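Local coordinates for flavin-nucleotide-binding protein (Mycobacterium smegmatis, PDB 4YBN) that binds FAD and heme and belongs to the split beta-barrel oxidoreductase superfamily related to pyridoxamine 5'-phosphate oxidase, at the interface of chains A and B. Residues are numbered along the deposited sequence; one frame, centred on the assembly and turned at random. Chains: chain A/B, Flavin-nucleotide-binding protein.

Contact 1: the interface of chains A and B. Residues chain A 134, 197, 201, 205-208, 211; chain B 91, 181-182.
This is a two-fold homodimer interface in which B:Trp182 is inserted into a cradle on chain A, tying the C-terminal part of one copy to that of the other. CG of B:Trp182 is anti to its backbone N (chi1 -176°), which carries the indole out among A:Thr197, A:Leu207, A:Pro208 and A:Val211. The indole N-H, at NE1, donates a hydrogen bond of 2.9 Å to the hydroxyl OG1 of A:Thr197. The bond is fairly straight, 158° at the hydrogen. OG1 lies at the ring edge and in its plane, 12° out of it, which should help fix the rotation of the indole. One face of the ring is capped by the methyl CD2 of A:Leu207, a CH-pi contact 4.0 Å from the centroid of the five-membered ring. A:Pro208 crosses at about a right angle, with CD 3.6 Å from CB of B:Trp182. A:Val211 CG2 meets the far rim at CZ3. A:Thr205 turns its methyl CG2 toward the base of the indole, at CB. The backbone carbonyl of B:Trp182 is reached through water. A:Arg134 NH2 and the carbonyl O of B:Trp182 each lie 2.8 Å from that water, while A:Arg134 NH1 makes only a weak contact with it. A bend at chi2 of A:Arg134 lets its guanidinium lie against B:Val91, whose methyl CG1 is 3.6 Å from NH2 of A:Arg134.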
loop_
_atom_site.group_PDB
_atom_site.type_symbol
_atom_site.label_atom_id
_atom_site.label_comp_id
_atom_site.label_asym_id
_atom_site.label_seq_id
_atom_site.Cartn_x
_atom_site.Cartn_y
_atom_site.Cartn_z
ATOM N N ARG A 134 1.087 19.100 -15.055
ATOM C CA ARG A 134 -0.210 18.941 -15.656
ATOM C C ARG A 134 -1.042 20.162 -15.495
ATOM O O ARG A 134 -1.851 20.454 -16.363
ATOM C CB ARG A 134 -0.961 17.758 -15.062
ATOM C CG ARG A 134 -2.283 17.407 -15.699
ATOM C CD ARG A 134 -2.144 17.106 -17.210
ATOM N NE ARG A 134 -3.390 16.602 -17.783
ATOM C CZ ARG A 134 -3.682 16.608 -19.062
ATOM N NH1 ARG A 134 -2.817 17.080 -19.944
ATOM N NH2 ARG A 134 -4.822 16.153 -19.498
ATOM N N THR A 197 -4.827 5.756 -24.735
ATOM C CA THR A 197 -5.623 6.876 -25.098
ATOM C C THR A 197 -7.141 6.597 -25.001
ATOM O O THR A 197 -7.606 5.549 -25.398
ATOM C CB THR A 197 -5.276 7.304 -26.539
ATOM O OG1 THR A 197 -3.915 7.722 -26.566
ATOM C CG2 THR A 197 -6.157 8.496 -26.937
ATOM N N VAL A 201 -11.019 10.605 -27.645
ATOM C CA VAL A 201 -9.945 11.568 -27.974
ATOM C C VAL A 201 -9.764 11.465 -29.484
ATOM O O VAL A 201 -9.801 10.375 -30.016
ATOM C CB VAL A 201 -8.617 11.193 -27.281
ATOM C CG1 VAL A 201 -7.444 11.971 -27.824
ATOM C CG2 VAL A 201 -8.708 11.384 -25.788
ATOM N N THR A 205 -4.082 12.585 -31.661
ATOM C CA THR A 205 -3.836 13.674 -30.710
ATOM C C THR A 205 -2.569 13.298 -29.981
ATOM O O THR A 205 -2.481 12.161 -29.574
ATOM C CB THR A 205 -4.996 13.740 -29.652
ATOM O OG1 THR A 205 -6.227 14.156 -30.309
ATOM C CG2 THR A 205 -4.626 14.763 -28.525
ATOM N N PRO A 206 -1.612 14.220 -29.778
ATOM C CA PRO A 206 -0.384 13.827 -29.088
ATOM C C PRO A 206 -0.480 13.658 -27.601
ATOM O O PRO A 206 -1.437 14.159 -26.978
ATOM C CB PRO A 206 0.566 14.992 -29.369
ATOM C CG PRO A 206 -0.343 16.103 -29.593
ATOM C CD PRO A 206 -1.486 15.560 -30.340
ATOM N N LEU A 207 0.537 13.036 -27.033
ATOM C CA LEU A 207 0.619 12.963 -25.574
ATOM C C LEU A 207 1.090 14.292 -25.083
ATOM O O LEU A 207 2.025 14.802 -25.619
ATOM C CB LEU A 207 1.621 11.972 -25.117
ATOM C CG LEU A 207 1.393 10.507 -25.246
ATOM C CD1 LEU A 207 2.657 9.821 -24.771
ATOM C CD2 LEU A 207 0.161 10.076 -24.458
ATOM N N PRO A 208 0.497 14.794 -23.992
ATOM C CA PRO A 208 0.996 15.983 -23.385
ATOM C C PRO A 208 2.331 15.788 -22.713
ATOM O O PRO A 208 2.710 14.674 -22.355
ATOM C CB PRO A 208 -0.075 16.359 -22.347
ATOM C CG PRO A 208 -1.182 15.410 -22.443
ATOM C CD PRO A 208 -0.750 14.286 -23.377
ATOM N N VAL A 211 2.495 13.940 -19.524
ATOM C CA VAL A 211 2.241 12.534 -19.534
ATOM C C VAL A 211 3.458 11.837 -20.123
ATOM O O VAL A 211 3.739 10.708 -19.753
ATOM C CB VAL A 211 1.030 12.189 -20.359
ATOM C CG1 VAL A 211 0.889 10.689 -20.549
ATOM C CG2 VAL A 211 -0.199 12.731 -19.693
ATOM N N VAL B 91 -6.092 10.082 -16.470
ATOM C CA VAL B 91 -5.639 11.445 -16.848
ATOM C C VAL B 91 -6.758 12.039 -17.707
ATOM O O VAL B 91 -6.954 11.653 -18.894
ATOM C CB VAL B 91 -4.369 11.452 -17.691
ATOM C CG1 VAL B 91 -4.066 12.865 -18.194
ATOM C CG2 VAL B 91 -3.192 10.889 -16.933
ATOM N N GLY B 181 -7.744 18.029 -26.509
ATOM C CA GLY B 181 -6.810 17.701 -25.479
ATOM C C GLY B 181 -6.759 16.209 -25.357
ATOM O O GLY B 181 -7.701 15.513 -25.708
ATOM N N TRP B 182 -5.672 15.716 -24.811
ATOM C CA TRP B 182 -5.516 14.307 -24.678
ATOM C C TRP B 182 -6.173 13.833 -23.367
ATOM O O TRP B 182 -6.205 14.560 -22.422
ATOM C CB TRP B 182 -4.035 13.930 -24.718
ATOM C CG TRP B 182 -3.812 12.456 -24.668
ATOM C CD1 TRP B 182 -3.760 11.630 -25.731
ATOM C CD2 TRP B 182 -3.576 11.639 -23.505
ATOM N NE1 TRP B 182 -3.565 10.342 -25.332
ATOM C CE2 TRP B 182 -3.405 10.318 -23.961
ATOM C CE3 TRP B 182 -3.524 11.893 -22.144
ATOM C CZ2 TRP B 182 -3.253 9.224 -23.107
ATOM C CZ3 TRP B 182 -3.295 10.805 -21.259
ATOM C CH2 TRP B 182 -3.194 9.477 -21.751
HETATM O O HOH W 1 -5.504 17.273 -21.960
#

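Contact 2: the interface of chains A and B. Residues chain A 12-13; chain B 64, 66-68.
The hydroxyl OG of B:Ser64 is held between its own loop and the guanidinium of A:Arg13. In this split beta-barrel protein of the pyridoxamine 5'-phosphate oxidase-like family, the FAD and heme pockets are built at the dimer interface. A:Thr12 and A:Arg13 belong to the N-terminal segment of chain A that lines an FAD pocket; B:Ser67 and B:Pro68 line an FAD pocket too, and A:Arg13 and B:Ser64 also line heme pockets. The backbone N of B:Gly66 donates to OG of B:Ser64 at 2.9 Å. From the other chain, A:Arg13 presents a flat face: OG of B:Ser64 sits 3.0 Å above the guanidinium plane, over its centre. NE of A:Arg13 is 3.0 Å from OG of B:Ser64, but the approach is onto the face, so a polar face contact describes it better than a well-directed N-H bond. The positive charge of the guanidinium may favour the hydroxyl oxygen over its face. The A:Arg13 chain bends at chi2 (-57°) and chi3 (-53°), folding the guanidinium back over B:Ser64. Within the bend, CD of A:Arg13 comes 3.8 Å from the backbone N of B:Ser67, and CG packs against CB of B:Ser67. The preceding residue, A:Thr12, meets B:Pro68, the first residue of helix 68-74, tip to tip. Its CB lies 3.7 Å from CD of B:Pro68, and its hydroxyl OG1 is 3.3 Å from CG of B:Pro68.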
loop_
_atom_site.group_PDB
_atom_site.type_symbol
_atom_site.label_atom_id
_atom_site.label_comp_id
_atom_site.label_asym_id
_atom_site.label_seq_id
_atom_site.Cartn_x
_atom_site.Cartn_y
_atom_site.Cartn_z
ATOM N N THR A 12 9.252 -0.716 18.201
ATOM C CA THR A 12 9.659 -1.780 19.183
ATOM C C THR A 12 10.564 -2.857 18.545
ATOM O O THR A 12 11.719 -3.016 18.963
ATOM C CB THR A 12 8.457 -2.540 19.842
ATOM O OG1 THR A 12 7.589 -1.626 20.496
ATOM C CG2 THR A 12 8.944 -3.599 20.902
ATOM N N ARG A 13 10.034 -3.595 17.552
ATOM C CA ARG A 13 10.765 -4.726 16.925
ATOM C C ARG A 13 11.709 -4.242 15.809
ATOM O O ARG A 13 11.312 -3.385 14.982
ATOM C CB ARG A 13 9.782 -5.777 16.366
ATOM C CG ARG A 13 8.711 -6.304 17.336
ATOM C CD ARG A 13 9.275 -6.921 18.622
ATOM N NE ARG A 13 10.271 -7.961 18.351
ATOM C CZ ARG A 13 10.923 -8.675 19.277
ATOM N NH1 ARG A 13 10.706 -8.513 20.585
ATOM N NH2 ARG A 13 11.809 -9.575 18.885
ATOM N N SER B 64 6.350 -11.063 15.678
ATOM C CA SER B 64 6.968 -11.401 16.973
ATOM C C SER B 64 5.950 -11.398 18.084
ATOM O O SER B 64 5.043 -10.529 18.119
ATOM C CB SER B 64 8.169 -10.485 17.252
ATOM O OG SER B 64 8.504 -10.417 18.630
ATOM N N GLY B 66 6.585 -10.503 20.802
ATOM C CA GLY B 66 6.875 -9.280 21.574
ATOM C C GLY B 66 6.402 -7.988 20.945
ATOM O O GLY B 66 6.626 -6.921 21.502
ATOM N N SER B 67 5.787 -8.051 19.766
ATOM C CA SER B 67 5.252 -6.824 19.143
ATOM C C SER B 67 4.003 -6.305 19.885
ATOM O O SER B 67 2.995 -6.976 19.968
ATOM C CB SER B 67 4.937 -7.025 17.643
ATOM O OG SER B 67 3.836 -6.225 17.269
ATOM N N PRO B 68 4.070 -5.057 20.411
ATOM C CA PRO B 68 2.925 -4.513 21.106
ATOM C C PRO B 68 1.618 -4.466 20.304
ATOM O O PRO B 68 0.551 -4.701 20.875
ATOM C CB PRO B 68 3.362 -3.063 21.424
ATOM C CG PRO B 68 4.833 -3.186 21.528
ATOM C CD PRO B 68 5.228 -4.156 20.462
#

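Contact 3: the interface of chains A and B. Residues chain A 33, 130, 190, 218; chain B 86, 100, 188.
A:Phe130 and B:Phe100 meet edge to face across the dimer interface. The outer edge of the B:Phe100 ring, at CE2 and CZ, points down onto the A:Phe130 ring. CE2 of B:Phe100 stands 3.6 Å above the plane of A:Phe130, over the middle of the ring. The planes are 82° apart and the centroids are 4.8 Å from each other. Packing is tight at one corner, where CD1 of A:Phe130 is 3.3 Å from CZ of B:Phe100. The next partner of B:Phe100 is A:Pro33, whose CB is 3.9 Å from CZ of B:Phe100. A:Pro33 bridges to the aliphatic side of the patch: its CG touches the methyl CD2 of B:Leu86 at 3.8 Å. CG of B:Leu86 is anti to its backbone N (chi1 178°), sending that methyl toward the proline. Further along, B:Leu188 crosses A:Leu218 at about a right angle, with CD2 of B:Leu188 4.1 Å from CD1 of A:Leu218. The methyl CG2 of A:Thr190 closes the row beside the same CD2. No polar atom bonds across, so the patch is held by apolar packing. A:Phe130 ends helix 116-130, and B:Phe100 stands near the start of strand 99-108. Both phenylalanines line heme pockets, so the aromatic pair probably forms part of a heme wall made by both chains. Here strands 78-91 and 184-192 of chain B face the helix end and loops (A:Pro33, A:Leu218) of chain A across the split-barrel dimer.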
loop_
_atom_site.group_PDB
_atom_site.type_symbol
_atom_site.label_atom_id
_atom_site.label_comp_id
_atom_site.label_asym_id
_atom_site.label_seq_id
_atom_site.Cartn_x
_atom_site.Cartn_y
_atom_site.Cartn_z
ATOM N N PRO A 33 2.121 7.423 -4.248
ATOM C CA PRO A 33 0.978 8.325 -4.238
ATOM C C PRO A 33 -0.235 7.879 -3.409
ATOM O O PRO A 33 -1.187 8.626 -3.287
ATOM C CB PRO A 33 0.602 8.378 -5.703
ATOM C CG PRO A 33 0.891 7.045 -6.180
ATOM C CD PRO A 33 2.098 6.558 -5.443
ATOM N N PHE A 130 0.692 14.291 -8.651
ATOM C CA PHE A 130 0.165 13.088 -9.254
ATOM C C PHE A 130 0.638 13.026 -10.693
ATOM O O PHE A 130 1.047 11.961 -11.146
ATOM C CB PHE A 130 -1.401 13.021 -9.228
ATOM C CG PHE A 130 -2.027 12.916 -7.834
ATOM C CD1 PHE A 130 -1.384 12.244 -6.778
ATOM C CD2 PHE A 130 -3.288 13.468 -7.592
ATOM C CE1 PHE A 130 -1.983 12.158 -5.531
ATOM C CE2 PHE A 130 -3.902 13.385 -6.329
ATOM C CZ PHE A 130 -3.243 12.743 -5.294
ATOM N N THR A 190 7.461 -0.778 -9.206
ATOM C CA THR A 190 6.203 -0.360 -9.733
ATOM C C THR A 190 6.535 0.603 -10.812
ATOM O O THR A 190 7.307 1.528 -10.608
ATOM C CB THR A 190 5.318 0.192 -8.616
ATOM O OG1 THR A 190 4.947 -0.911 -7.776
ATOM C CG2 THR A 190 4.044 0.794 -9.182
ATOM N N LEU A 218 7.376 4.483 -10.698
ATOM C CA LEU A 218 6.347 5.316 -10.142
ATOM C C LEU A 218 6.949 6.275 -9.158
ATOM O O LEU A 218 7.669 5.812 -8.284
ATOM C CB LEU A 218 5.391 4.407 -9.386
ATOM C CG LEU A 218 4.575 5.034 -8.287
ATOM C CD1 LEU A 218 3.498 5.878 -8.960
ATOM C CD2 LEU A 218 4.067 3.974 -7.311
ATOM N N LEU B 86 -2.793 -0.477 -6.688
ATOM C CA LEU B 86 -2.830 0.708 -7.545
ATOM C C LEU B 86 -2.589 0.246 -8.993
ATOM O O LEU B 86 -1.559 -0.306 -9.289
ATOM C CB LEU B 86 -1.725 1.587 -7.092
ATOM C CG LEU B 86 -1.562 2.844 -7.893
ATOM C CD1 LEU B 86 -2.831 3.665 -7.941
ATOM C CD2 LEU B 86 -0.422 3.617 -7.226
ATOM N N PHE B 100 -7.123 7.914 -9.824
ATOM C CA PHE B 100 -6.347 6.659 -9.926
ATOM C C PHE B 100 -7.280 5.513 -10.191
ATOM O O PHE B 100 -8.396 5.555 -9.744
ATOM C CB PHE B 100 -5.552 6.432 -8.676
ATOM C CG PHE B 100 -4.496 7.473 -8.401
ATOM C CD1 PHE B 100 -3.234 7.351 -8.928
ATOM C CD2 PHE B 100 -4.748 8.539 -7.541
ATOM C CE1 PHE B 100 -2.241 8.263 -8.655
ATOM C CE2 PHE B 100 -3.753 9.471 -7.267
ATOM C CZ PHE B 100 -2.489 9.323 -7.812
ATOM N N LEU B 188 -0.199 1.321 -14.188
ATOM C CA LEU B 188 0.853 1.001 -13.277
ATOM C C LEU B 188 0.850 -0.528 -13.038
ATOM O O LEU B 188 -0.211 -1.138 -12.853
ATOM C CB LEU B 188 0.597 1.732 -11.977
ATOM C CG LEU B 188 0.855 3.203 -12.075
ATOM C CD1 LEU B 188 0.083 3.941 -11.013
ATOM C CD2 LEU B 188 2.342 3.434 -11.986
#

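Contact 4: the interface of chains A and B. Residues chain A 93, 177, 181-183; chain B 197-198, 200-201, 205.
An extended A:Arg93 chain (chi2 170°) and a B:Asp200 carboxylate in the crowded position between its backbone N and carbonyl carbon (chi1 64°) bring the two residues tip to tip across the homodimer interface. They form a salt bridge, with NH1 of A:Arg93 3.3 Å from OD1 of B:Asp200. The oxygen lies in the guanidinium plane, but the N-H reaches it from above the carboxylate plane. The two flat groups are steeply turned against each other, by 75°. Further bonds of A:Arg93 NH2, to OD1 and to the backbone O of B:Asp200, are weak. The guanidinium is sandwiched within its own chain. CA of A:Ile177 lies 3.8 Å above one face and the methyl CB of A:Ala183 lies 3.9 Å above the other, both toward the rim, which should limit its rotation. The tip of A:Ile177 also reaches the carboxylate, with CD1 3.7 Å from OD2 of B:Asp200. Beside the bridge, the backbone of A:Ala183 joins the chain B loop: the N of B:Ala198 donates to the O of A:Ala183 at 2.9 Å. The A:Trp182 indole repeats the hydroxyl bond of its twin, here with B:Thr197, whose CA packs 3.6 Å from CZ2 of A:Trp182. The methyl CG2 of B:Thr205 packs against the backbone N of A:Trp182. B:Val201 lies between the indole and the arginine, its methyl CG2 touching CB of A:Ala183 at 3.9 Å.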
loop_
_atom_site.group_PDB
_atom_site.type_symbol
_atom_site.label_atom_id
_atom_site.label_comp_id
_atom_site.label_asym_id
_atom_site.label_seq_id
_atom_site.Cartn_x
_atom_site.Cartn_y
_atom_site.Cartn_z
ATOM N N ARG A 93 17.229 -18.940 3.682
ATOM C CA ARG A 93 17.378 -20.403 3.715
ATOM C C ARG A 93 16.431 -21.085 4.695
ATOM O O ARG A 93 16.310 -22.302 4.670
ATOM C CB ARG A 93 18.796 -20.771 4.095
ATOM C CG ARG A 93 19.797 -20.486 3.013
ATOM C CD ARG A 93 21.169 -20.678 3.621
ATOM N NE ARG A 93 22.217 -20.368 2.680
ATOM C CZ ARG A 93 22.842 -19.205 2.616
ATOM N NH1 ARG A 93 22.513 -18.186 3.433
ATOM N NH2 ARG A 93 23.795 -19.061 1.701
ATOM N N ILE A 177 23.194 -21.945 6.571
ATOM C CA ILE A 177 24.324 -21.581 5.725
ATOM C C ILE A 177 25.111 -22.858 5.398
ATOM O O ILE A 177 25.232 -23.261 4.225
ATOM C CB ILE A 177 25.220 -20.514 6.412
ATOM C CG1 ILE A 177 24.378 -19.278 6.785
ATOM C CG2 ILE A 177 26.338 -20.060 5.488
ATOM C CD1 ILE A 177 25.168 -18.152 7.411
ATOM N N GLY A 181 22.408 -24.166 -0.132
ATOM C CA GLY A 181 21.137 -23.583 -0.604
ATOM C C GLY A 181 21.200 -22.104 -1.008
ATOM O O GLY A 181 21.988 -21.312 -0.447
ATOM N N TRP A 182 20.328 -21.717 -1.945
ATOM C CA TRP A 182 20.319 -20.335 -2.447
ATOM C C TRP A 182 19.635 -19.404 -1.420
ATOM O O TRP A 182 18.737 -19.830 -0.689
ATOM C CB TRP A 182 19.560 -20.267 -3.780
ATOM C CG TRP A 182 19.744 -18.918 -4.489
ATOM C CD1 TRP A 182 20.774 -18.541 -5.316
ATOM C CD2 TRP A 182 18.896 -17.770 -4.359
ATOM N NE1 TRP A 182 20.604 -17.225 -5.729
ATOM C CE2 TRP A 182 19.447 -16.739 -5.175
ATOM C CE3 TRP A 182 17.707 -17.523 -3.668
ATOM C CZ2 TRP A 182 18.852 -15.462 -5.290
ATOM C CZ3 TRP A 182 17.109 -16.234 -3.783
ATOM C CH2 TRP A 182 17.682 -15.241 -4.591
ATOM N N ALA A 183 20.088 -18.164 -1.352
ATOM C CA ALA A 183 19.394 -17.124 -0.602
ATOM C C ALA A 183 19.560 -15.804 -1.376
ATOM O O ALA A 183 20.469 -15.677 -2.214
ATOM C CB ALA A 183 19.970 -16.982 0.782
ATOM N N THR B 197 21.345 -12.553 -5.693
ATOM C CA THR B 197 21.900 -13.596 -4.877
ATOM C C THR B 197 22.554 -12.954 -3.678
ATOM O O THR B 197 23.297 -12.053 -3.829
ATOM C CB THR B 197 22.937 -14.365 -5.699
ATOM O OG1 THR B 197 22.248 -15.069 -6.751
ATOM C CG2 THR B 197 23.703 -15.321 -4.812
ATOM N N ALA B 198 22.295 -13.453 -2.491
ATOM C CA ALA B 198 22.934 -12.942 -1.283
ATOM C C ALA B 198 24.462 -13.167 -1.268
ATOM O O ALA B 198 24.925 -14.156 -1.846
ATOM C CB ALA B 198 22.305 -13.610 -0.064
ATOM N N ASP B 200 26.578 -14.410 0.888
ATOM C CA ASP B 200 27.093 -15.671 1.430
ATOM C C ASP B 200 26.641 -16.940 0.709
ATOM O O ASP B 200 26.740 -18.035 1.245
ATOM C CB ASP B 200 26.807 -15.794 2.934
ATOM C CG ASP B 200 25.303 -15.854 3.266
ATOM O OD1 ASP B 200 24.460 -15.770 2.350
ATOM O OD2 ASP B 200 24.962 -15.983 4.460
ATOM N N VAL B 201 26.170 -16.806 -0.516
ATOM C CA VAL B 201 25.814 -17.956 -1.335
ATOM C C VAL B 201 26.927 -18.258 -2.378
ATOM O O VAL B 201 27.489 -17.342 -2.970
ATOM C CB VAL B 201 24.512 -17.667 -2.064
ATOM C CG1 VAL B 201 24.166 -18.777 -3.083
ATOM C CG2 VAL B 201 23.410 -17.468 -1.039
ATOM N N THR B 205 25.561 -21.893 -7.192
ATOM C CA THR B 205 24.368 -22.466 -6.548
ATOM C C THR B 205 23.186 -22.082 -7.424
ATOM O O THR B 205 22.972 -20.931 -7.684
ATOM C CB THR B 205 24.106 -21.904 -5.149
ATOM O OG1 THR B 205 25.328 -21.900 -4.398
ATOM C CG2 THR B 205 23.072 -22.740 -4.446
#

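All four contacts belong to one two-fold interface. Contacts 1 and 4 are largely twins related by the two-fold axis: both use residues 181, 182, 197, 201 and 205 with the chains exchanged. Between C-alpha centres they lie about 47 Å apart. By the same measure contact 3 is about 18 Å from contact 1. The two share B strand 78-91, which supplies a residue to each. Contact 2, among residues that line FAD pockets, has its C-alpha centre about 49 Å from contact 1 and about 28 Å from contact 4. Contacts 2 and 3 both join heme-lining residues of the two chains, which suggests that the dimer is needed to complete the cofactor pockets.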